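PDB 4EHX: tetraacyldisaccharide 4'-kinase from Aquifex aeolicus, which probably transfers the gamma-phosphate of ATP to the 4'-position of a tetraacyldisaccharide 1-phosphate, forming lipid IVA in the lipid A pathway. Local coordinates for residues V84-G88 against N89-S93; L125-K129 against L130-V134; C210-N213 against S214-E218. One frame throughout, in Å; residues are numbered along the deposited sequence.

Contact 1 of 3, residues V84-G88 against N89-S93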
loop_
_atom_site.group_PDB
_atom_site.type_symbol
_atom_site.label_atom_id
_atom_site.label_comp_id
_atom_site.label_asym_id
_atom_site.label_seq_id
_atom_site.Cartn_x
_atom_site.Cartn_y
_atom_site.Cartn_z
ATOM N N VAL A 84 8.903 3.689 -13.190
ATOM C CA VAL A 84 8.589 4.884 -12.415
ATOM C C VAL A 84 9.823 5.361 -11.652
ATOM O O VAL A 84 10.108 6.559 -11.565
ATOM C CB VAL A 84 7.472 4.560 -11.411
ATOM C CG1 VAL A 84 7.225 5.746 -10.468
ATOM C CG2 VAL A 84 6.205 4.169 -12.159
ATOM N N SER A 85 10.574 4.409 -11.109
ATOM C CA SER A 85 11.754 4.779 -10.344
ATOM C C SER A 85 12.846 3.752 -10.544
ATOM O O SER A 85 12.570 2.561 -10.582
ATOM C CB SER A 85 11.400 4.845 -8.860
ATOM O OG SER A 85 12.560 5.065 -8.080
ATOM N N GLU A 86 14.088 4.217 -10.632
ATOM C CA GLU A 86 15.225 3.321 -10.723
ATOM C C GLU A 86 16.014 3.392 -9.423
ATOM O O GLU A 86 16.763 4.346 -9.182
ATOM C CB GLU A 86 16.106 3.693 -11.920
ATOM C CG GLU A 86 17.413 2.913 -11.988
ATOM C CD GLU A 86 18.282 3.337 -13.159
ATOM O OE1 GLU A 86 18.399 4.563 -13.400
ATOM O OE2 GLU A 86 18.848 2.448 -13.836
ATOM N N TYR A 87 15.813 2.392 -8.573
ATOM C CA TYR A 87 16.460 2.335 -7.266
ATOM C C TYR A 87 16.406 3.657 -6.499
ATOM O O TYR A 87 17.421 4.150 -6.015
ATOM C CB TYR A 87 17.889 1.798 -7.411
ATOM C CG TYR A 87 17.827 0.397 -7.971
ATOM C CD1 TYR A 87 17.315 -0.643 -7.200
ATOM C CD2 TYR A 87 18.183 0.130 -9.292
ATOM C CE1 TYR A 87 17.196 -1.928 -7.705
ATOM C CE2 TYR A 87 18.065 -1.160 -9.814
ATOM C CZ TYR A 87 17.582 -2.179 -9.006
ATOM O OH TYR A 87 17.471 -3.456 -9.500
ATOM N N GLY A 88 15.207 4.222 -6.394
ATOM C CA GLY A 88 15.003 5.407 -5.589
ATOM C C GLY A 88 14.881 6.657 -6.425
ATOM O O GLY A 88 14.277 7.629 -5.985
ATOM N N ASN A 89 15.444 6.639 -7.633
ATOM C CA ASN A 89 15.426 7.830 -8.486
ATOM C C ASN A 89 14.184 7.901 -9.376
ATOM O O ASN A 89 14.052 7.129 -10.323
ATOM C CB ASN A 89 16.692 7.905 -9.347
ATOM C CG ASN A 89 17.958 8.079 -8.523
ATOM O OD1 ASN A 89 17.936 8.673 -7.446
ATOM N ND2 ASN A 89 19.070 7.564 -9.031
ATOM N N LEU A 90 13.274 8.823 -9.067
ATOM C CA LEU A 90 12.064 8.995 -9.866
ATOM C C LEU A 90 12.416 9.367 -11.310
ATOM O O LEU A 90 13.297 10.194 -11.563
ATOM C CB LEU A 90 11.130 10.044 -9.237
ATOM C CG LEU A 90 10.102 9.506 -8.228
ATOM C CD1 LEU A 90 9.066 8.590 -8.904
ATOM C CD2 LEU A 90 10.790 8.770 -7.080
ATOM N N LYS A 91 11.738 8.734 -12.256
ATOM C CA LYS A 91 12.001 8.964 -13.670
ATOM C C LYS A 91 10.811 9.620 -14.363
ATOM O O LYS A 91 10.895 9.974 -15.533
ATOM C CB LYS A 91 12.344 7.644 -14.364
ATOM C CG LYS A 91 13.654 7.037 -13.870
ATOM C CD LYS A 91 14.789 8.021 -14.102
ATOM C CE LYS A 91 16.043 7.649 -13.340
ATOM N NZ LYS A 91 17.162 8.593 -13.678
ATOM N N VAL A 92 9.702 9.759 -13.642
ATOM C CA VAL A 92 8.495 10.361 -14.200
ATOM C C VAL A 92 7.761 11.156 -13.125
ATOM O O VAL A 92 8.037 11.005 -11.939
ATOM C CB VAL A 92 7.532 9.283 -14.735
ATOM C CG1 VAL A 92 8.186 8.488 -15.858
ATOM C CG2 VAL A 92 7.113 8.357 -13.604
ATOM N N SER A 93 6.815 11.994 -13.538
ATOM C CA SER A 93 5.997 12.735 -12.584
ATOM C C SER A 93 4.868 11.848 -12.067
ATOM O O SER A 93 4.589 10.798 -12.643
ATOM C CB SER A 93 5.411 13.978 -13.246
ATOM O OG SER A 93 4.515 13.611 -14.283
HETATM O O HOH W 1 19.153 6.341 -11.634
HETATM O O HOH W 2 18.666 7.295 -5.310
#
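Val84 and Leu90 lie alongside each other on the apolar face of a tight hairpin, pointing the same way, with CG1 of Val84 3.7 Å from CD1 of Leu90. That branch of Val84 stands anti to its own backbone N (chi1 174°), which also brings it to CG2 of Val92, a side chain crossing it at about a right angle. Helix 99-107 closes over Leu90 and Ser85 through Ala105, while Ala97 packs on both valines. Beneath the side chains the backbone is firmly paired: Lys91 N donates to Val84 O at 2.8 Å, and Glu86 N donates to Asn89 O at 2.9 Å.

The other face is looser and wet. There the extended chain of Glu86 and the bent chain of Lys91 leave Glu86 OE1 and Lys91 NZ 4.2 Å apart, too far for a salt bridge. Glu86 is instead linked to Asn89 through a water, which donates to OE1 at 2.6 Å and accepts from Asn89 ND2. A second water donates to Asn89 OD1, also at 2.6 Å.

Round the bend, Gly88 has a positive phi of 103°, where a side chain would press against the preceding carbonyl oxygen. With Asn89 N returning a bond to Glu86 O at 3.1 Å, this is a beta hairpin with a two-residue type I' turn from Glu86 to Asn89, its first strand carrying a classic bulge at Val84 and Ser85 opposite Val113.

Contact 2 of 3, residues L125-K129 against L130-V134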
loop_
_atom_site.group_PDB
_atom_site.type_symbol
_atom_site.label_atom_id
_atom_site.label_comp_id
_atom_site.label_asym_id
_atom_site.label_seq_id
_atom_site.Cartn_x
_atom_site.Cartn_y
_atom_site.Cartn_z
ATOM N N LEU A 125 10.286 -6.174 -18.220
ATOM C CA LEU A 125 10.958 -4.907 -18.503
ATOM C C LEU A 125 11.984 -4.614 -17.412
ATOM O O LEU A 125 13.090 -4.155 -17.691
ATOM C CB LEU A 125 9.952 -3.758 -18.590
ATOM C CG LEU A 125 10.598 -2.375 -18.740
ATOM C CD1 LEU A 125 11.280 -2.235 -20.103
ATOM C CD2 LEU A 125 9.577 -1.263 -18.537
ATOM N N ALA A 126 11.606 -4.872 -16.166
ATOM C CA ALA A 126 12.517 -4.647 -15.054
ATOM C C ALA A 126 13.755 -5.533 -15.191
ATOM O O ALA A 126 14.877 -5.080 -14.985
ATOM C CB ALA A 126 11.807 -4.907 -13.717
ATOM N N LEU A 127 13.557 -6.803 -15.532
ATOM C CA LEU A 127 14.701 -7.693 -15.659
ATOM C C LEU A 127 15.666 -7.177 -16.719
ATOM O O LEU A 127 16.877 -7.230 -16.543
ATOM C CB LEU A 127 14.260 -9.125 -15.968
ATOM C CG LEU A 127 13.641 -9.823 -14.751
ATOM C CD1 LEU A 127 12.838 -11.045 -15.171
ATOM C CD2 LEU A 127 14.713 -10.180 -13.711
ATOM N N GLU A 128 15.114 -6.645 -17.801
ATOM C CA GLU A 128 15.916 -6.131 -18.900
ATOM C C GLU A 128 16.686 -4.868 -18.512
ATOM O O GLU A 128 17.872 -4.745 -18.802
ATOM C CB GLU A 128 15.010 -5.858 -20.102
ATOM C CG GLU A 128 15.707 -5.262 -21.311
ATOM C CD GLU A 128 14.749 -5.045 -22.467
ATOM O OE1 GLU A 128 13.529 -5.243 -22.276
ATOM O OE2 GLU A 128 15.215 -4.681 -23.566
ATOM N N LYS A 129 16.014 -3.937 -17.840
ATOM C CA LYS A 129 16.579 -2.607 -17.612
ATOM C C LYS A 129 17.169 -2.390 -16.219
ATOM O O LYS A 129 18.012 -1.518 -16.039
ATOM C CB LYS A 129 15.514 -1.527 -17.857
ATOM C CG LYS A 129 14.856 -1.565 -19.227
ATOM C CD LYS A 129 15.852 -1.298 -20.339
ATOM C CE LYS A 129 15.155 -1.235 -21.691
ATOM N NZ LYS A 129 16.139 -1.135 -22.814
ATOM N N LEU A 130 16.715 -3.154 -15.231
ATOM C CA LEU A 130 17.058 -2.852 -13.840
ATOM C C LEU A 130 17.782 -3.991 -13.104
ATOM O O LEU A 130 18.226 -3.815 -11.967
ATOM C CB LEU A 130 15.787 -2.488 -13.066
ATOM C CG LEU A 130 14.928 -1.317 -13.566
ATOM C CD1 LEU A 130 13.542 -1.316 -12.922
ATOM C CD2 LEU A 130 15.631 0.018 -13.339
ATOM N N SER A 131 17.876 -5.148 -13.755
ATOM C CA SER A 131 18.359 -6.400 -13.143
ATOM C C SER A 131 18.088 -6.630 -11.641
ATOM O O SER A 131 19.004 -6.872 -10.862
ATOM C CB SER A 131 19.841 -6.620 -13.456
ATOM O OG SER A 131 20.615 -5.528 -13.004
ATOM N N PRO A 132 16.816 -6.575 -11.238
ATOM C CA PRO A 132 16.447 -6.846 -9.845
ATOM C C PRO A 132 16.723 -8.286 -9.401
ATOM O O PRO A 132 16.789 -9.199 -10.221
ATOM C CB PRO A 132 14.942 -6.555 -9.823
ATOM C CG PRO A 132 14.495 -6.897 -11.199
ATOM C CD PRO A 132 15.628 -6.533 -12.119
ATOM N N GLU A 133 16.894 -8.477 -8.098
ATOM C CA GLU A 133 17.043 -9.813 -7.537
ATOM C C GLU A 133 15.734 -10.369 -6.983
ATOM O O GLU A 133 15.612 -11.564 -6.775
ATOM C CB GLU A 133 18.094 -9.789 -6.438
ATOM C CG GLU A 133 19.471 -9.551 -7.005
ATOM C CD GLU A 133 20.505 -9.291 -5.935
ATOM O OE1 GLU A 133 20.291 -8.391 -5.104
ATOM O OE2 GLU A 133 21.525 -10.000 -5.931
ATOM N N VAL A 134 14.771 -9.493 -6.713
ATOM C CA VAL A 134 13.483 -9.932 -6.165
ATOM C C VAL A 134 12.414 -8.910 -6.512
ATOM O O VAL A 134 12.699 -7.709 -6.583
ATOM C CB VAL A 134 13.561 -10.141 -4.621
ATOM C CG1 VAL A 134 14.032 -8.844 -3.908
ATOM C CG2 VAL A 134 12.216 -10.633 -4.064
HETATM O O HOH W 3 20.598 -2.624 -14.350
#
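Leu130 packs against Ala126, one helical turn earlier, and its side chain can be traced outward from the backbone. CB sits 3.4 Å from Ala126 O, the same oxygen that receives the Leu130 N-H at 2.7 Å, with an angle of 151° at the hydrogen. With CG beside its own backbone N and anti to the carbonyl carbon (chi1 -58°), the chain runs past the Lys129 carbonyl group, CG lying 3.6 Å from Lys129 C. There the branches part: CD1 reaches CB of Ala126 at 4.1 Å, while CD2 stays near Lys129 O at 3.9 Å. Cys68 of strand 67-71 also packs against this leucine.

Pro132 completes the apolar patch from beyond the helix. Its CD rests 3.3 Å from Ala126 O, and its CG meets the methyl of Ala126 at 4.2 Å. Leu127 crosses the proline ring at about a right angle and touches CD and CG with its CD2 branch. Between Leu130 and Pro132, Ser131 points outward to solvent, where a water links its OG with Lys129 O.

Leaving the helix, the chain takes a positive phi of 32° at Ser131, and Arg66 binds the carbonyl oxygens of both Leu130 and Ser131. The arrangement is a helix C-terminus with a left-handed residue followed by proline, through which helix 119-130 passes into strand 134-138 of the P-loop kinase fold.

Contact 3 of 3, residues C210-N213 against S214-E218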
loop_
_atom_site.group_PDB
_atom_site.type_symbol
_atom_site.label_atom_id
_atom_site.label_comp_id
_atom_site.label_asym_id
_atom_site.label_seq_id
_atom_site.Cartn_x
_atom_site.Cartn_y
_atom_site.Cartn_z
ATOM N N CYS A 210 7.898 9.549 13.463
ATOM C CA CYS A 210 8.483 10.853 13.193
ATOM C C CYS A 210 7.742 11.460 12.016
ATOM O O CYS A 210 6.689 10.963 11.617
ATOM C CB CYS A 210 9.932 10.668 12.758
ATOM S SG CYS A 210 10.063 9.550 11.360
ATOM N N LEU A 211 8.298 12.531 11.457
ATOM C CA LEU A 211 7.692 13.186 10.302
ATOM C C LEU A 211 8.390 12.869 8.982
ATOM O O LEU A 211 9.556 12.465 8.957
ATOM C CB LEU A 211 7.715 14.701 10.530
ATOM C CG LEU A 211 7.060 15.251 11.791
ATOM C CD1 LEU A 211 7.301 16.767 11.903
ATOM C CD2 LEU A 211 5.565 14.928 11.802
ATOM N N LEU A 212 7.662 13.036 7.884
ATOM C CA LEU A 212 8.274 13.068 6.566
ATOM C C LEU A 212 8.236 14.511 6.086
ATOM O O LEU A 212 7.171 15.136 6.117
ATOM C CB LEU A 212 7.482 12.200 5.595
ATOM C CG LEU A 212 7.588 10.696 5.839
ATOM C CD1 LEU A 212 6.669 9.939 4.900
ATOM C CD2 LEU A 212 9.028 10.259 5.657
ATOM N N ASN A 213 9.374 15.046 5.650
ATOM C CA ASN A 213 9.360 16.370 5.037
ATOM C C ASN A 213 8.927 16.276 3.569
ATOM O O ASN A 213 8.556 15.202 3.097
ATOM C CB ASN A 213 10.683 17.129 5.232
ATOM C CG ASN A 213 11.855 16.502 4.486
ATOM O OD1 ASN A 213 11.670 15.728 3.552
ATOM N ND2 ASN A 213 13.069 16.864 4.886
ATOM N N SER A 214 8.937 17.401 2.863
ATOM C CA SER A 214 8.433 17.430 1.490
ATOM C C SER A 214 9.382 16.743 0.500
ATOM O O SER A 214 8.990 16.435 -0.624
ATOM C CB SER A 214 8.132 18.864 1.049
ATOM O OG SER A 214 9.294 19.664 1.106
ATOM N N ASP A 215 10.625 16.513 0.920
ATOM C CA ASP A 215 11.561 15.694 0.139
ATOM C C ASP A 215 11.459 14.216 0.518
ATOM O O ASP A 215 12.289 13.393 0.124
ATOM C CB ASP A 215 12.994 16.193 0.326
ATOM C CG ASP A 215 13.192 17.597 -0.218
ATOM O OD1 ASP A 215 12.652 17.893 -1.306
ATOM O OD2 ASP A 215 13.873 18.408 0.446
ATOM N N PHE A 216 10.422 13.887 1.279
ATOM C CA PHE A 216 10.207 12.522 1.754
ATOM C C PHE A 216 11.377 11.930 2.555
ATOM O O PHE A 216 11.640 10.721 2.513
ATOM C CB PHE A 216 9.738 11.607 0.616
ATOM C CG PHE A 216 8.282 11.765 0.300
ATOM C CD1 PHE A 216 7.831 12.863 -0.426
ATOM C CD2 PHE A 216 7.356 10.854 0.771
ATOM C CE1 PHE A 216 6.479 13.026 -0.702
ATOM C CE2 PHE A 216 6.014 11.013 0.499
ATOM C CZ PHE A 216 5.574 12.102 -0.236
ATOM N N GLU A 217 12.039 12.802 3.306
ATOM C CA GLU A 217 13.088 12.420 4.243
ATOM C C GLU A 217 12.531 12.408 5.667
ATOM O O GLU A 217 11.719 13.261 6.035
ATOM C CB GLU A 217 14.252 13.410 4.149
ATOM C CG GLU A 217 14.916 13.444 2.777
ATOM C CD GLU A 217 15.791 14.667 2.568
ATOM O OE1 GLU A 217 15.562 15.699 3.241
ATOM O OE2 GLU A 217 16.705 14.599 1.719
ATOM N N GLU A 218 12.969 11.444 6.468
ATOM C CA GLU A 218 12.542 11.358 7.864
ATOM C C GLU A 218 13.135 12.455 8.725
ATOM O O GLU A 218 14.341 12.698 8.695
ATOM C CB GLU A 218 12.902 9.991 8.447
ATOM C CG GLU A 218 12.121 8.862 7.811
ATOM C CD GLU A 218 12.348 7.537 8.507
ATOM O OE1 GLU A 218 13.023 7.522 9.560
ATOM O OE2 GLU A 218 11.847 6.517 7.996
#
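Asn213 meets Glu217 across the turn through both ends of its amide. Its ND2 donates to Glu217 OE1 at 3.2 Å, almost straight at 175°, using the anti lone pair of that oxygen, although the amide and carboxylate planes are 45° apart. At the other end, OD1 takes the N-H of Glu217 at 3.0 Å from above the Asn213 amide plane and a weak bond from Asp215 N at 2.9 Å. The group is brought in over the turn because CG lies between the backbone N and carbonyl carbon (chi1 67°). An alanine here is likely to leave the N-H groups of Asp215 and Glu217 without this acceptor and Glu217 OE1 without its amide donor.

Around this polar centre the backbone closes the loop: Asn213 N donates to Glu217 O at 3.0 Å and Phe216 N to Asn213 O at 2.9 Å. Farther out, Leu212 CD2 packs on Glu218 CG at 4.0 Å, and Phe216 reaches Leu103 and Leu107 of helix 99-107. Ser214 is fixed by its hydroxyl on Tyr288 O. This is a 3:5 beta hairpin: a type I turn from Asn213 to Phe216, with an Asx turn (Asn213 OD1 to Asp215 N), then a G1-type bulge at Phe216.

How the contacts relate
Each of the three contacts is partly buried, and each reverses or redirects the chain. Contacts 1 and 3 are beta hairpins that both pack side chains on helix 99-107, contact 1 through Ser85 and Leu90, contact 3 through Leu212 and Phe216, but their nearest atoms stay about 8 Å apart. Contact 1 has an apolar side and a watered polar side, whereas contact 3 concentrates its chemistry in one asparagine amide. Contact 2 ends a helix instead and relies mainly on apolar packing. It meets contact 1 directly: Tyr87 OH probably hydrogen-bonds to Leu130 O at 2.6 Å, and Glu86 CG packs on Leu130 CD2. Contact 3 lies about 19 Å from contact 2 at the nearest atoms.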